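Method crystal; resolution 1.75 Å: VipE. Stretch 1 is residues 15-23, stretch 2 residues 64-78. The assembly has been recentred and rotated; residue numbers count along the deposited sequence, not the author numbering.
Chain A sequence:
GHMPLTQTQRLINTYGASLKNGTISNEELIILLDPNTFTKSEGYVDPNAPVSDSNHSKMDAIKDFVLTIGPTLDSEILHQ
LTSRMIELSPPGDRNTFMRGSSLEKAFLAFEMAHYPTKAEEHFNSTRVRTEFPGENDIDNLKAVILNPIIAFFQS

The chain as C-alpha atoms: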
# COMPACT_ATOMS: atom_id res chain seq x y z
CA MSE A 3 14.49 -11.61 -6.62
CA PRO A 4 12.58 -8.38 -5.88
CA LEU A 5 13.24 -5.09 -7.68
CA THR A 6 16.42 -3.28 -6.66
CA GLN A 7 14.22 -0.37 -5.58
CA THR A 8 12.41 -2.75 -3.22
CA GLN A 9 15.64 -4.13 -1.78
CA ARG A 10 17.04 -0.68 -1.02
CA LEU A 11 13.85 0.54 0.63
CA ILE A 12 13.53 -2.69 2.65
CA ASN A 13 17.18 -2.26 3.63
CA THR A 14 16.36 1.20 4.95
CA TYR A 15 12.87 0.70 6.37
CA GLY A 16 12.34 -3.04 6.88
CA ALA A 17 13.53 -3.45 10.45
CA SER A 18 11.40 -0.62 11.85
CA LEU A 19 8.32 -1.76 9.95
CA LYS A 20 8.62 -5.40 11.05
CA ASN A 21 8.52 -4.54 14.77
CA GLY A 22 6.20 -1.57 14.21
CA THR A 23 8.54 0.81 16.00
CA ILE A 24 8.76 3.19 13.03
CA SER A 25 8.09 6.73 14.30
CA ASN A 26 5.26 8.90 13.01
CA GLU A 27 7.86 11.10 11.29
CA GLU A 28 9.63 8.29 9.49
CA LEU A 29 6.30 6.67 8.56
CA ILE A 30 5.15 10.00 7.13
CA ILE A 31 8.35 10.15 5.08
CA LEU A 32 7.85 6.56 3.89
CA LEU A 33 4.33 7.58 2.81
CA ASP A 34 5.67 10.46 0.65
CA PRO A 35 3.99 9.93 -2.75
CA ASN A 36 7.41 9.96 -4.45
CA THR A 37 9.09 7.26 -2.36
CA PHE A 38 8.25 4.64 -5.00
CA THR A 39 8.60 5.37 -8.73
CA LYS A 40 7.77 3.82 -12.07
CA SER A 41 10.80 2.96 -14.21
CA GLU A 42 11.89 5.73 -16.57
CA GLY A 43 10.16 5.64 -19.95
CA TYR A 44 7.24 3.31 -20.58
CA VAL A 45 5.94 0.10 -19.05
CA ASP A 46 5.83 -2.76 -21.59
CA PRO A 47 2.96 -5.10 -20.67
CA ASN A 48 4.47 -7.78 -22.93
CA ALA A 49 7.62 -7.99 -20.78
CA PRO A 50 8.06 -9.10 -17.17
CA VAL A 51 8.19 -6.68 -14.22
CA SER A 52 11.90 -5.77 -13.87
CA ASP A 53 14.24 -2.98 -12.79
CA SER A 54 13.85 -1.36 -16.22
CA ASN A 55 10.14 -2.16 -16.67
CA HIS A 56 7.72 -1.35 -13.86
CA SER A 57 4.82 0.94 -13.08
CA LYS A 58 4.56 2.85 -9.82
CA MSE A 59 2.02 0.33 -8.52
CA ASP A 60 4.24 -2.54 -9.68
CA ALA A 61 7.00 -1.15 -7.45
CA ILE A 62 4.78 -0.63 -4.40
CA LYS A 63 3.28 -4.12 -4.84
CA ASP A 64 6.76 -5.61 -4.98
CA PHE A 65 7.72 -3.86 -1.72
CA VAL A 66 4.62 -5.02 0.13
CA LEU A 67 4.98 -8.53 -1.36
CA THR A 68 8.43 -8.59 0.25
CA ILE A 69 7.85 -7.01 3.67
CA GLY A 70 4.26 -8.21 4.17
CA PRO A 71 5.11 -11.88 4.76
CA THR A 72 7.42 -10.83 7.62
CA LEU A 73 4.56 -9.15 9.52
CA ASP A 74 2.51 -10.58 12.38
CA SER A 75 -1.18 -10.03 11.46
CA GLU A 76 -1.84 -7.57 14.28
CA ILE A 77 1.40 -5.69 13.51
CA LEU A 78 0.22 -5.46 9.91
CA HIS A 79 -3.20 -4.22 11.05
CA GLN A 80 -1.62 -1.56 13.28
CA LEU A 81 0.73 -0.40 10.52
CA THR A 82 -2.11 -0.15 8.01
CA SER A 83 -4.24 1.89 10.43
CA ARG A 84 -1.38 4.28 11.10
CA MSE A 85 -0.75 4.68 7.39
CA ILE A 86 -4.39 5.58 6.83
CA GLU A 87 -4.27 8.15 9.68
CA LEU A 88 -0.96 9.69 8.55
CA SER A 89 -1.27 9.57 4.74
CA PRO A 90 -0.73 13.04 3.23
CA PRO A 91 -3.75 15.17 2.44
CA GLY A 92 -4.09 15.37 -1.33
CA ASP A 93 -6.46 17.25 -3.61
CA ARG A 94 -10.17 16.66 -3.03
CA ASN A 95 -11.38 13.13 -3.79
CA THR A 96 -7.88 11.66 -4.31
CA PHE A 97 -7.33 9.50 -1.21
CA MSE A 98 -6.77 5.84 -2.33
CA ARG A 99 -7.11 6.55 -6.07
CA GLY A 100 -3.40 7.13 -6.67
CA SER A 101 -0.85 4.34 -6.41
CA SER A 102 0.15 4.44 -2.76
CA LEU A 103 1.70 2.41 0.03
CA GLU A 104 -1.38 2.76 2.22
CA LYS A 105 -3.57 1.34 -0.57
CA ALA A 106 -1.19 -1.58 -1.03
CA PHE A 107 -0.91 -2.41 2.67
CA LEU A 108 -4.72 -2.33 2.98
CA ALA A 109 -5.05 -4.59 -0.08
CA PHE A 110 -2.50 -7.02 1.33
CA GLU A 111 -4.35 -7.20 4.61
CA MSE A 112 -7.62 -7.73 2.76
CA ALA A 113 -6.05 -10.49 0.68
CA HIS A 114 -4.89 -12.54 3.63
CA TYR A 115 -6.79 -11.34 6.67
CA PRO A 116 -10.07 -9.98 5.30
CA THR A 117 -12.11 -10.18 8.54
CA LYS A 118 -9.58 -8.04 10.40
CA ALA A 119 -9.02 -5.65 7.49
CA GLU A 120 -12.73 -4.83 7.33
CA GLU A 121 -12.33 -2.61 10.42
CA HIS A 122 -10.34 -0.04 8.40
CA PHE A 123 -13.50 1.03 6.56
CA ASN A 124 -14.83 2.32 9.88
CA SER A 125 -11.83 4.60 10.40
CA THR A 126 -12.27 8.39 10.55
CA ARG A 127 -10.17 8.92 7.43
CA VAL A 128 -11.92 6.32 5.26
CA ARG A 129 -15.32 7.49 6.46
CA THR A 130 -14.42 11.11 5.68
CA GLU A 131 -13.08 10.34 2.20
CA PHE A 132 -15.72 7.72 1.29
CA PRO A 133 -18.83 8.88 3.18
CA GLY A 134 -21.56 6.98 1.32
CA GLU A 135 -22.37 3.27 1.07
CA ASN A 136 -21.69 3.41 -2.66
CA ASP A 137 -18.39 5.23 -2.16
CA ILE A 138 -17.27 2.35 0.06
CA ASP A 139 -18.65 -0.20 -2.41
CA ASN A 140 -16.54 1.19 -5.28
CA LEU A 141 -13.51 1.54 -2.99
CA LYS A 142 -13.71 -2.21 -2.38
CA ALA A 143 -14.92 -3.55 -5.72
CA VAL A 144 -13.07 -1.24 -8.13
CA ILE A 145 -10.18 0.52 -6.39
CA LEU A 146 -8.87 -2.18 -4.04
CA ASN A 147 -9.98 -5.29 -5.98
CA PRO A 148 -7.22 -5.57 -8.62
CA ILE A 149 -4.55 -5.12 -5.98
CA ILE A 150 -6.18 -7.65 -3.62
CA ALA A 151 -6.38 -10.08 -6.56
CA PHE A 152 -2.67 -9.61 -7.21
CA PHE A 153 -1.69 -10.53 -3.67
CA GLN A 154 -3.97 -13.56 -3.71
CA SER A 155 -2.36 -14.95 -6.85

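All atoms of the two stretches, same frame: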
# COMPACT_ATOMS: atom_id res chain seq x y z
N TYR A 15 14.07 0.63 5.55
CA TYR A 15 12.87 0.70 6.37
C TYR A 15 12.38 -0.62 6.99
O TYR A 15 11.52 -0.61 7.87
CB TYR A 15 11.74 1.31 5.55
CG TYR A 15 11.94 2.75 5.16
CD1 TYR A 15 11.78 3.76 6.10
CD2 TYR A 15 12.26 3.11 3.85
CE1 TYR A 15 11.94 5.10 5.75
CE2 TYR A 15 12.43 4.44 3.50
CZ TYR A 15 12.27 5.43 4.45
OH TYR A 15 12.43 6.76 4.12
N GLY A 16 12.92 -1.75 6.53
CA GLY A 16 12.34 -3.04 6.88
C GLY A 16 12.32 -3.37 8.36
O GLY A 16 11.32 -3.88 8.88
N ALA A 17 13.42 -3.08 9.05
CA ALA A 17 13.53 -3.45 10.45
C ALA A 17 12.51 -2.71 11.32
O ALA A 17 11.96 -3.29 12.26
CB ALA A 17 14.94 -3.21 10.96
N SER A 18 12.28 -1.44 11.00
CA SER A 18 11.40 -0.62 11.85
C SER A 18 9.94 -0.79 11.48
O SER A 18 9.06 -0.38 12.24
CB SER A 18 11.82 0.85 11.84
OG SER A 18 11.64 1.43 10.57
N LEU A 19 9.68 -1.37 10.31
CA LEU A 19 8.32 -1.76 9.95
C LEU A 19 7.97 -3.09 10.62
O LEU A 19 6.90 -3.23 11.22
CB LEU A 19 8.20 -1.91 8.43
CG LEU A 19 8.15 -0.63 7.62
CD1 LEU A 19 8.16 -0.93 6.11
CD2 LEU A 19 6.90 0.17 8.01
N LYS A 20 8.87 -4.06 10.51
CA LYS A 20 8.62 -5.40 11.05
C LYS A 20 8.24 -5.44 12.54
O LYS A 20 7.42 -6.26 12.94
CB LYS A 20 9.84 -6.30 10.79
CG LYS A 20 9.71 -7.70 11.36
CD LYS A 20 11.03 -8.45 11.28
CE LYS A 20 10.97 -9.74 12.08
NZ LYS A 20 12.21 -10.54 11.96
N ASN A 21 8.84 -4.58 13.35
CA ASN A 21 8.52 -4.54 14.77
C ASN A 21 7.57 -3.39 15.10
O ASN A 21 7.19 -3.19 16.25
CB ASN A 21 9.79 -4.46 15.63
CG ASN A 21 10.68 -3.27 15.27
OD1 ASN A 21 10.20 -2.22 14.83
ND2 ASN A 21 11.99 -3.42 15.48
N GLY A 22 7.18 -2.64 14.07
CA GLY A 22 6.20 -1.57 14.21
C GLY A 22 6.68 -0.39 15.02
O GLY A 22 5.88 0.46 15.44
N THR A 23 7.99 -0.29 15.23
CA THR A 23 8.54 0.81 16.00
C THR A 23 8.74 2.09 15.20
O THR A 23 9.08 3.13 15.76
CB THR A 23 9.87 0.44 16.67
OG1 THR A 23 10.83 0.09 15.66
CG2 THR A 23 9.66 -0.72 17.60
N ASP A 64 5.58 -4.78 -5.19
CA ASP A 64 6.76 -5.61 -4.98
C ASP A 64 7.28 -5.42 -3.56
O ASP A 64 7.66 -6.39 -2.89
CB ASP A 64 7.83 -5.27 -6.03
CG ASP A 64 8.99 -6.26 -6.04
OD1 ASP A 64 8.77 -7.44 -6.41
OD2 ASP A 64 10.11 -5.86 -5.68
N PHE A 65 7.27 -4.18 -3.09
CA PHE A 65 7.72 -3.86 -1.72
C PHE A 65 6.85 -4.53 -0.68
O PHE A 65 7.35 -5.17 0.25
CB PHE A 65 7.72 -2.35 -1.51
CG PHE A 65 8.15 -1.92 -0.13
CD1 PHE A 65 9.49 -1.73 0.16
CD2 PHE A 65 7.21 -1.66 0.85
CE1 PHE A 65 9.90 -1.30 1.43
CE2 PHE A 65 7.60 -1.25 2.12
CZ PHE A 65 8.95 -1.07 2.41
N VAL A 66 5.53 -4.40 -0.82
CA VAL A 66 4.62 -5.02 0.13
C VAL A 66 4.72 -6.54 0.05
O VAL A 66 4.71 -7.23 1.08
CB VAL A 66 3.18 -4.54 -0.09
CG1 VAL A 66 2.20 -5.29 0.81
CG2 VAL A 66 3.12 -3.03 0.16
N LEU A 67 4.86 -7.07 -1.16
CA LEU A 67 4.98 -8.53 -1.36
C LEU A 67 6.19 -9.09 -0.61
O LEU A 67 6.24 -10.27 -0.24
CB LEU A 67 5.13 -8.84 -2.85
CG LEU A 67 5.01 -10.28 -3.33
CD1 LEU A 67 3.61 -10.80 -3.02
CD2 LEU A 67 5.28 -10.34 -4.82
N THR A 68 7.16 -8.22 -0.37
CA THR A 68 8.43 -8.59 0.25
C THR A 68 8.41 -8.41 1.77
O THR A 68 8.86 -9.30 2.51
CB THR A 68 9.60 -7.76 -0.38
OG1 THR A 68 9.61 -7.96 -1.80
CG2 THR A 68 10.94 -8.19 0.19
N ILE A 69 7.89 -7.28 2.24
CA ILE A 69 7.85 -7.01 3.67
C ILE A 69 6.63 -7.65 4.37
O ILE A 69 6.72 -8.10 5.52
CB ILE A 69 7.92 -5.48 3.97
CG1 ILE A 69 8.11 -5.21 5.46
CG2 ILE A 69 6.67 -4.76 3.50
CD1 ILE A 69 9.47 -5.62 5.98
N GLY A 70 5.51 -7.69 3.65
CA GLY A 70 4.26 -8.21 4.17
C GLY A 70 4.36 -9.57 4.84
O GLY A 70 3.83 -9.75 5.94
N PRO A 71 5.01 -10.54 4.18
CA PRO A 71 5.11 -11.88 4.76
C PRO A 71 5.95 -11.94 6.03
O PRO A 71 5.93 -12.96 6.70
CB PRO A 71 5.79 -12.69 3.65
CG PRO A 71 5.45 -11.97 2.40
CD PRO A 71 5.48 -10.52 2.78
N THR A 72 6.67 -10.87 6.37
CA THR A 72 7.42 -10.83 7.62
C THR A 72 6.60 -10.29 8.79
O THR A 72 7.06 -10.32 9.94
CB THR A 72 8.73 -10.03 7.48
OG1 THR A 72 8.47 -8.63 7.55
CG2 THR A 72 9.41 -10.36 6.16
N LEU A 73 5.38 -9.83 8.51
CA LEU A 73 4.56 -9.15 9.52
C LEU A 73 3.55 -10.07 10.22
O LEU A 73 2.79 -10.78 9.57
CB LEU A 73 3.80 -7.97 8.91
CG LEU A 73 4.65 -6.93 8.20
CD1 LEU A 73 3.72 -5.83 7.66
CD2 LEU A 73 5.67 -6.36 9.16
N ASP A 74 3.57 -10.02 11.55
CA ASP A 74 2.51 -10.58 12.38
C ASP A 74 1.19 -9.89 11.97
O ASP A 74 1.20 -8.71 11.59
CB ASP A 74 2.91 -10.34 13.85
CG ASP A 74 1.75 -10.36 14.81
OD1 ASP A 74 1.06 -9.32 14.93
OD2 ASP A 74 1.55 -11.40 15.48
N SER A 75 0.06 -10.61 12.00
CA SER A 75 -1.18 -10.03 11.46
C SER A 75 -1.63 -8.77 12.19
O SER A 75 -2.10 -7.81 11.56
CB SER A 75 -2.32 -11.04 11.40
OG SER A 75 -2.66 -11.57 12.68
N GLU A 76 -1.49 -8.77 13.51
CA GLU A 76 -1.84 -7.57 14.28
C GLU A 76 -0.85 -6.43 14.08
O GLU A 76 -1.26 -5.27 14.08
CB GLU A 76 -2.04 -7.89 15.77
CG GLU A 76 -3.33 -8.66 16.09
CD GLU A 76 -4.60 -7.80 16.04
OE1 GLU A 76 -4.54 -6.65 15.55
OE2 GLU A 76 -5.66 -8.29 16.50
N ILE A 77 0.43 -6.74 13.90
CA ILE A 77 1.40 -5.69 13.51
C ILE A 77 1.04 -5.07 12.16
O ILE A 77 1.06 -3.85 11.99
CB ILE A 77 2.87 -6.20 13.49
CG1 ILE A 77 3.34 -6.57 14.90
CG2 ILE A 77 3.79 -5.12 12.91
CD1 ILE A 77 3.78 -5.38 15.73
N LEU A 78 0.70 -5.92 11.20
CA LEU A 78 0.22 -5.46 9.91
C LEU A 78 -1.03 -4.60 10.04
O LEU A 78 -1.15 -3.56 9.38
CB LEU A 78 -0.04 -6.66 9.00
CG LEU A 78 -0.86 -6.43 7.74
CD1 LEU A 78 -0.08 -5.60 6.72
CD2 LEU A 78 -1.21 -7.81 7.17
O HOH W 1 6.11 -8.96 12.57

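Contact between residues 15-23 and 64-78 of VipE, centred on Lys20, Leu19 and Ile69. The axes of helices 15-20 and 64-69 are inclined at 58° and come no closer than 11.8 Å, so side chains must fill the gap; no direct hydrogen bond crosses it, and the 368 Å² buried is held by packing and one bridging water. Lys20, with the largest covered area, is exposed and fully extended, all four chi angles t. Its amine is not what makes the contact: the closest approaches come from the start of the residue, with Lys20 CA 3.6 Å from Leu73 CD2 and Lys20 CG 4.0 Å from Thr72 O. Its carbonyl works too. Water 1 donates to Lys20 O (3.0 Å) and to Thr72 O (3.1 Å) and accepts from Asp74 N (2.9 Å), tying the end of the first helix to the turn that links the 3-10 segment with helix 75-78. Leu19 is buried and points toward the second stretch. Leu19 CD1 lies near the plane of the Phe65 ring, at its edge, 3.8 Å from Phe65 CZ, and is 4.3 Å from Ile69 CG1. Ile69, also buried and pointing toward its partner, reaches the backbone of Gly16, with Ile69 CD1 3.9 Å from Gly16 O. Farther along, Ile77 packs against the helix end, its CG2 3.8 Å from Lys20 O and its CD1 4.1 Å from Asn21 O. Gly22, with positive phi, takes the chain out of helical geometry here; its N donates to Leu19 O (2.9 Å). The facing turn is braced internally: Thr72 OG1 donates to Ile69 O (2.7 Å), and Asp74 caps the following helix, its OD1 accepting from Ile77 N at 2.8 Å.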